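Local coordinates for PILI retraction protein PILT (Thermus thermophilus, PDB 5FL3) that probably binds and hydrolyses ATP as a GSP E family motor that drives retraction of type IV pili, at residues D242-R245 / T246-I250; I295-P298 / Y299-E302. One frame throughout, in Å; residues are numbered along the deposited sequence.

Contact 1 (D242-R245 / T246-I250); sequences DAWR and TINRI
Two donors of Thr246 grip Asp242 O: the hydroxyl, with OG1 2.6 Å from Asp242 O, and the amide, with N at 2.9 Å from the same oxygen. They arrive from opposite faces of the carbonyl plane, OG1 well above it (41°) and N less tilted. This is the N-terminal turn of helix 243-251, with Asp242 as N-cap: its OD1 accepts from Arg245 N at 3.0 Å and is met nearly end-on. With OG1 set beside its own backbone N (chi1 -67°), Thr246 can reach back to that first carbonyl, and the buried hydroxyl also bonds to Thr240. The backbone bonds that follow run from Ile247 N to Ala243 O, almost straight, from Asn248 N to Trp244 O and from Arg249 N to Arg245 O. On the inner side Thr246 and Ile247 pack on strand 270-280, while Ala243 and Ile247 touch Leu294 of strand 287-295. On the partly exposed side the Trp244 ring, swung out with CG anti to N (chi1 167°), receives Asn248 ND2. Replacing Trp244 by an alanine would probably leave Asn248 ND2 without the ring face beneath it and let the amide turn more freely, besides giving up the ring's contacts with Thr310 and Pro311. The amide plane stands perpendicular to the indole, with Asn248 ND2 over the centre of one ring face, 3.1 Å from Trp244 CE2.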
# COMPACT_ATOMS: atom_id res chain seq x y z
N ASP A 242 -5.52 -8.59 -9.58
CA ASP A 242 -5.85 -9.82 -8.86
C ASP A 242 -4.69 -10.80 -8.90
O ASP A 242 -3.62 -10.47 -9.39
CB ASP A 242 -7.10 -10.48 -9.45
CG ASP A 242 -7.05 -10.62 -10.97
OD1 ASP A 242 -5.95 -10.57 -11.57
OD2 ASP A 242 -8.14 -10.79 -11.56
N ALA A 243 -4.91 -12.01 -8.39
CA ALA A 243 -3.85 -13.00 -8.31
C ALA A 243 -3.38 -13.45 -9.69
O ALA A 243 -2.19 -13.46 -9.98
CB ALA A 243 -4.31 -14.19 -7.49
N TRP A 244 -4.33 -13.81 -10.55
CA TRP A 244 -4.00 -14.19 -11.92
C TRP A 244 -3.07 -13.17 -12.60
O TRP A 244 -1.99 -13.53 -13.07
CB TRP A 244 -5.30 -14.37 -12.71
CG TRP A 244 -5.12 -14.45 -14.19
CD1 TRP A 244 -5.48 -13.51 -15.12
CD2 TRP A 244 -4.53 -15.54 -14.93
NE1 TRP A 244 -5.15 -13.94 -16.38
CE2 TRP A 244 -4.57 -15.18 -16.30
CE3 TRP A 244 -3.98 -16.77 -14.57
CZ2 TRP A 244 -4.07 -16.01 -17.30
CZ3 TRP A 244 -3.49 -17.59 -15.57
CH2 TRP A 244 -3.54 -17.21 -16.92
N ARG A 245 -3.47 -11.90 -12.62
CA ARG A 245 -2.68 -10.82 -13.23
C ARG A 245 -1.35 -10.59 -12.52
O ARG A 245 -0.35 -10.21 -13.14
CB ARG A 245 -3.48 -9.51 -13.24
CG ARG A 245 -4.17 -9.21 -14.55
CD ARG A 245 -5.45 -8.45 -14.33
NE ARG A 245 -6.60 -9.31 -14.60
CZ ARG A 245 -7.77 -9.24 -13.97
NH1 ARG A 245 -7.97 -8.35 -13.01
NH2 ARG A 245 -8.75 -10.09 -14.29
N THR A 246 -1.35 -10.82 -11.21
CA THR A 246 -0.15 -10.59 -10.42
C THR A 246 0.93 -11.61 -10.76
O THR A 246 2.09 -11.27 -11.02
CB THR A 246 -0.46 -10.63 -8.92
OG1 THR A 246 -1.29 -9.50 -8.59
CG2 THR A 246 0.83 -10.60 -8.09
N ILE A 247 0.51 -12.87 -10.80
CA ILE A 247 1.38 -13.97 -11.18
C ILE A 247 1.97 -13.75 -12.56
O ILE A 247 3.19 -13.84 -12.74
CB ILE A 247 0.61 -15.29 -11.15
CG1 ILE A 247 0.33 -15.68 -9.69
CG2 ILE A 247 1.39 -16.34 -11.87
CD1 ILE A 247 -0.58 -16.85 -9.51
N ASN A 248 1.12 -13.41 -13.53
CA ASN A 248 1.59 -13.22 -14.90
C ASN A 248 2.49 -12.02 -15.03
O ASN A 248 3.44 -12.03 -15.82
CB ASN A 248 0.41 -13.08 -15.85
CG ASN A 248 -0.30 -14.39 -16.06
OD1 ASN A 248 0.34 -15.44 -16.16
ND2 ASN A 248 -1.63 -14.35 -16.09
N ARG A 249 2.20 -10.99 -14.25
CA ARG A 249 3.01 -9.78 -14.32
C ARG A 249 4.45 -10.00 -13.87
O ARG A 249 5.38 -9.56 -14.54
CB ARG A 249 2.38 -8.67 -13.50
CG ARG A 249 2.97 -7.32 -13.83
CD ARG A 249 2.98 -7.11 -15.34
NE ARG A 249 3.82 -5.98 -15.71
CZ ARG A 249 5.11 -6.06 -15.98
NH1 ARG A 249 5.73 -7.23 -15.92
NH2 ARG A 249 5.79 -4.97 -16.31
N ILE A 250 4.62 -10.67 -12.72
CA ILE A 250 5.92 -11.11 -12.25
C ILE A 250 6.72 -11.90 -13.29
O ILE A 250 7.91 -11.64 -13.47
CB ILE A 250 5.77 -11.99 -10.99
CG1 ILE A 250 5.41 -11.12 -9.80
CG2 ILE A 250 7.06 -12.78 -10.71
CD1 ILE A 250 4.50 -11.77 -8.88

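Contact 2 (I295-P298 / Y299-E302); sequences IATP and YVRE
Arg301 N donates to Thr297 O at 3.0 Å, and one residue earlier Val300 N donates to Thr297 OG1 at 3.1 Å, the straighter of the two bonds at 163°. Thr297 therefore holds two successive amides of the first turn, one with its backbone carbonyl and one with its hydroxyl. The hydroxyl faces Val300 N because OG1 sits between the backbone N and the carbonyl carbon (chi1 66°). Pro298 O adds weak bonds to Arg301 N and, at 3.3 Å, to Glu302 N. The Arg301 chain, extended from CG to NE, runs back along the loop: its CG lies 3.2 Å from Thr297 O, and Ala296 O stands over one face of the guanidinium, offset toward the rim, too poorly aligned with NH1 for a hydrogen bond. The polar end is held elsewhere, NE by Ala267 O and NH2 more weakly by Leu270 O. Val300 points back toward the loop. Val300 CG2 approaches Ile295 O to 3.3 Å, and Val300 CG1 reaches Ala296 CA at 4.0 Å; Met325 touches the same valine. Ala296 is the centre of an inverse gamma turn, closed by Thr297 N on Ile295 O at 2.8 Å, which bends the chain out of strand 287-295. The whole is a strand-to-helix connection ending in a threonine N-cap with proline as the first helical residue.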
# COMPACT_ATOMS: atom_id res chain seq x y z
N ILE A 295 -3.65 -18.24 -1.28
CA ILE A 295 -2.67 -18.80 -0.37
C ILE A 295 -1.92 -19.91 -1.07
O ILE A 295 -2.53 -20.80 -1.66
CB ILE A 295 -3.30 -19.32 0.92
CG1 ILE A 295 -3.99 -18.19 1.67
CG2 ILE A 295 -2.25 -19.95 1.80
CD1 ILE A 295 -3.05 -17.25 2.34
N ALA A 296 -0.59 -19.85 -1.01
CA ALA A 296 0.24 -20.81 -1.71
C ALA A 296 0.34 -22.16 -0.98
O ALA A 296 1.39 -22.53 -0.45
CB ALA A 296 1.62 -20.22 -1.94
N THR A 297 -0.77 -22.89 -0.96
CA THR A 297 -0.80 -24.27 -0.51
C THR A 297 0.07 -25.15 -1.44
O THR A 297 0.49 -24.69 -2.52
CB THR A 297 -2.24 -24.80 -0.50
OG1 THR A 297 -2.73 -24.85 -1.84
CG2 THR A 297 -3.13 -23.87 0.32
N PRO A 298 0.36 -26.39 -1.02
CA PRO A 298 1.07 -27.31 -1.92
C PRO A 298 0.38 -27.46 -3.27
O PRO A 298 1.05 -27.45 -4.32
CB PRO A 298 1.05 -28.63 -1.15
CG PRO A 298 1.10 -28.20 0.30
CD PRO A 298 0.31 -26.92 0.36
N TYR A 299 -0.94 -27.58 -3.25
CA TYR A 299 -1.68 -27.73 -4.50
C TYR A 299 -1.53 -26.47 -5.35
O TYR A 299 -1.27 -26.57 -6.55
CB TYR A 299 -3.16 -28.06 -4.22
CG TYR A 299 -4.01 -28.09 -5.47
CD1 TYR A 299 -4.01 -29.20 -6.32
CD2 TYR A 299 -4.82 -27.01 -5.80
CE1 TYR A 299 -4.80 -29.21 -7.48
CE2 TYR A 299 -5.60 -27.01 -6.93
CZ TYR A 299 -5.59 -28.11 -7.78
OH TYR A 299 -6.38 -28.06 -8.91
N VAL A 300 -1.66 -25.29 -4.74
CA VAL A 300 -1.55 -24.04 -5.48
C VAL A 300 -0.17 -23.91 -6.12
O VAL A 300 -0.02 -23.36 -7.21
CB VAL A 300 -1.82 -22.82 -4.57
CG1 VAL A 300 -1.45 -21.51 -5.26
CG2 VAL A 300 -3.28 -22.80 -4.15
N ARG A 301 0.84 -24.44 -5.44
CA ARG A 301 2.21 -24.35 -5.94
C ARG A 301 2.36 -25.12 -7.25
O ARG A 301 3.06 -24.68 -8.16
CB ARG A 301 3.20 -24.85 -4.90
CG ARG A 301 3.34 -23.91 -3.73
CD ARG A 301 4.52 -24.24 -2.83
NE ARG A 301 4.90 -23.06 -2.07
CZ ARG A 301 4.71 -22.90 -0.76
NH1 ARG A 301 4.15 -23.88 -0.05
NH2 ARG A 301 5.08 -21.77 -0.17
N GLU A 302 1.69 -26.26 -7.35
CA GLU A 302 1.65 -27.03 -8.59
C GLU A 302 1.13 -26.18 -9.73
O GLU A 302 1.73 -26.11 -10.79
CB GLU A 302 0.76 -28.26 -8.43
CG GLU A 302 1.22 -29.18 -7.35
CD GLU A 302 2.64 -29.62 -7.59
OE1 GLU A 302 3.04 -29.73 -8.77
OE2 GLU A 302 3.37 -29.85 -6.59

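Contacts 1 and 2 lie in series along the chain, each at the start of a helix with a side-chain N-cap, an aspartate in one and a threonine in the other. Their centres are 15 Å apart, and the nearest atoms, about 6 Å from each other, do not touch. Strand 287-295, at one edge of the seven-stranded mixed sheet, relates them: the helix of contact 1 packs on it through Leu294, and contact 2 begins at its end. Contact 1 is nearer the nucleotide, the side chain of Thr246 lying about 9 Å from that of Lys146 and about 13 Å from the bound ADP; contact 2 lies away from that site.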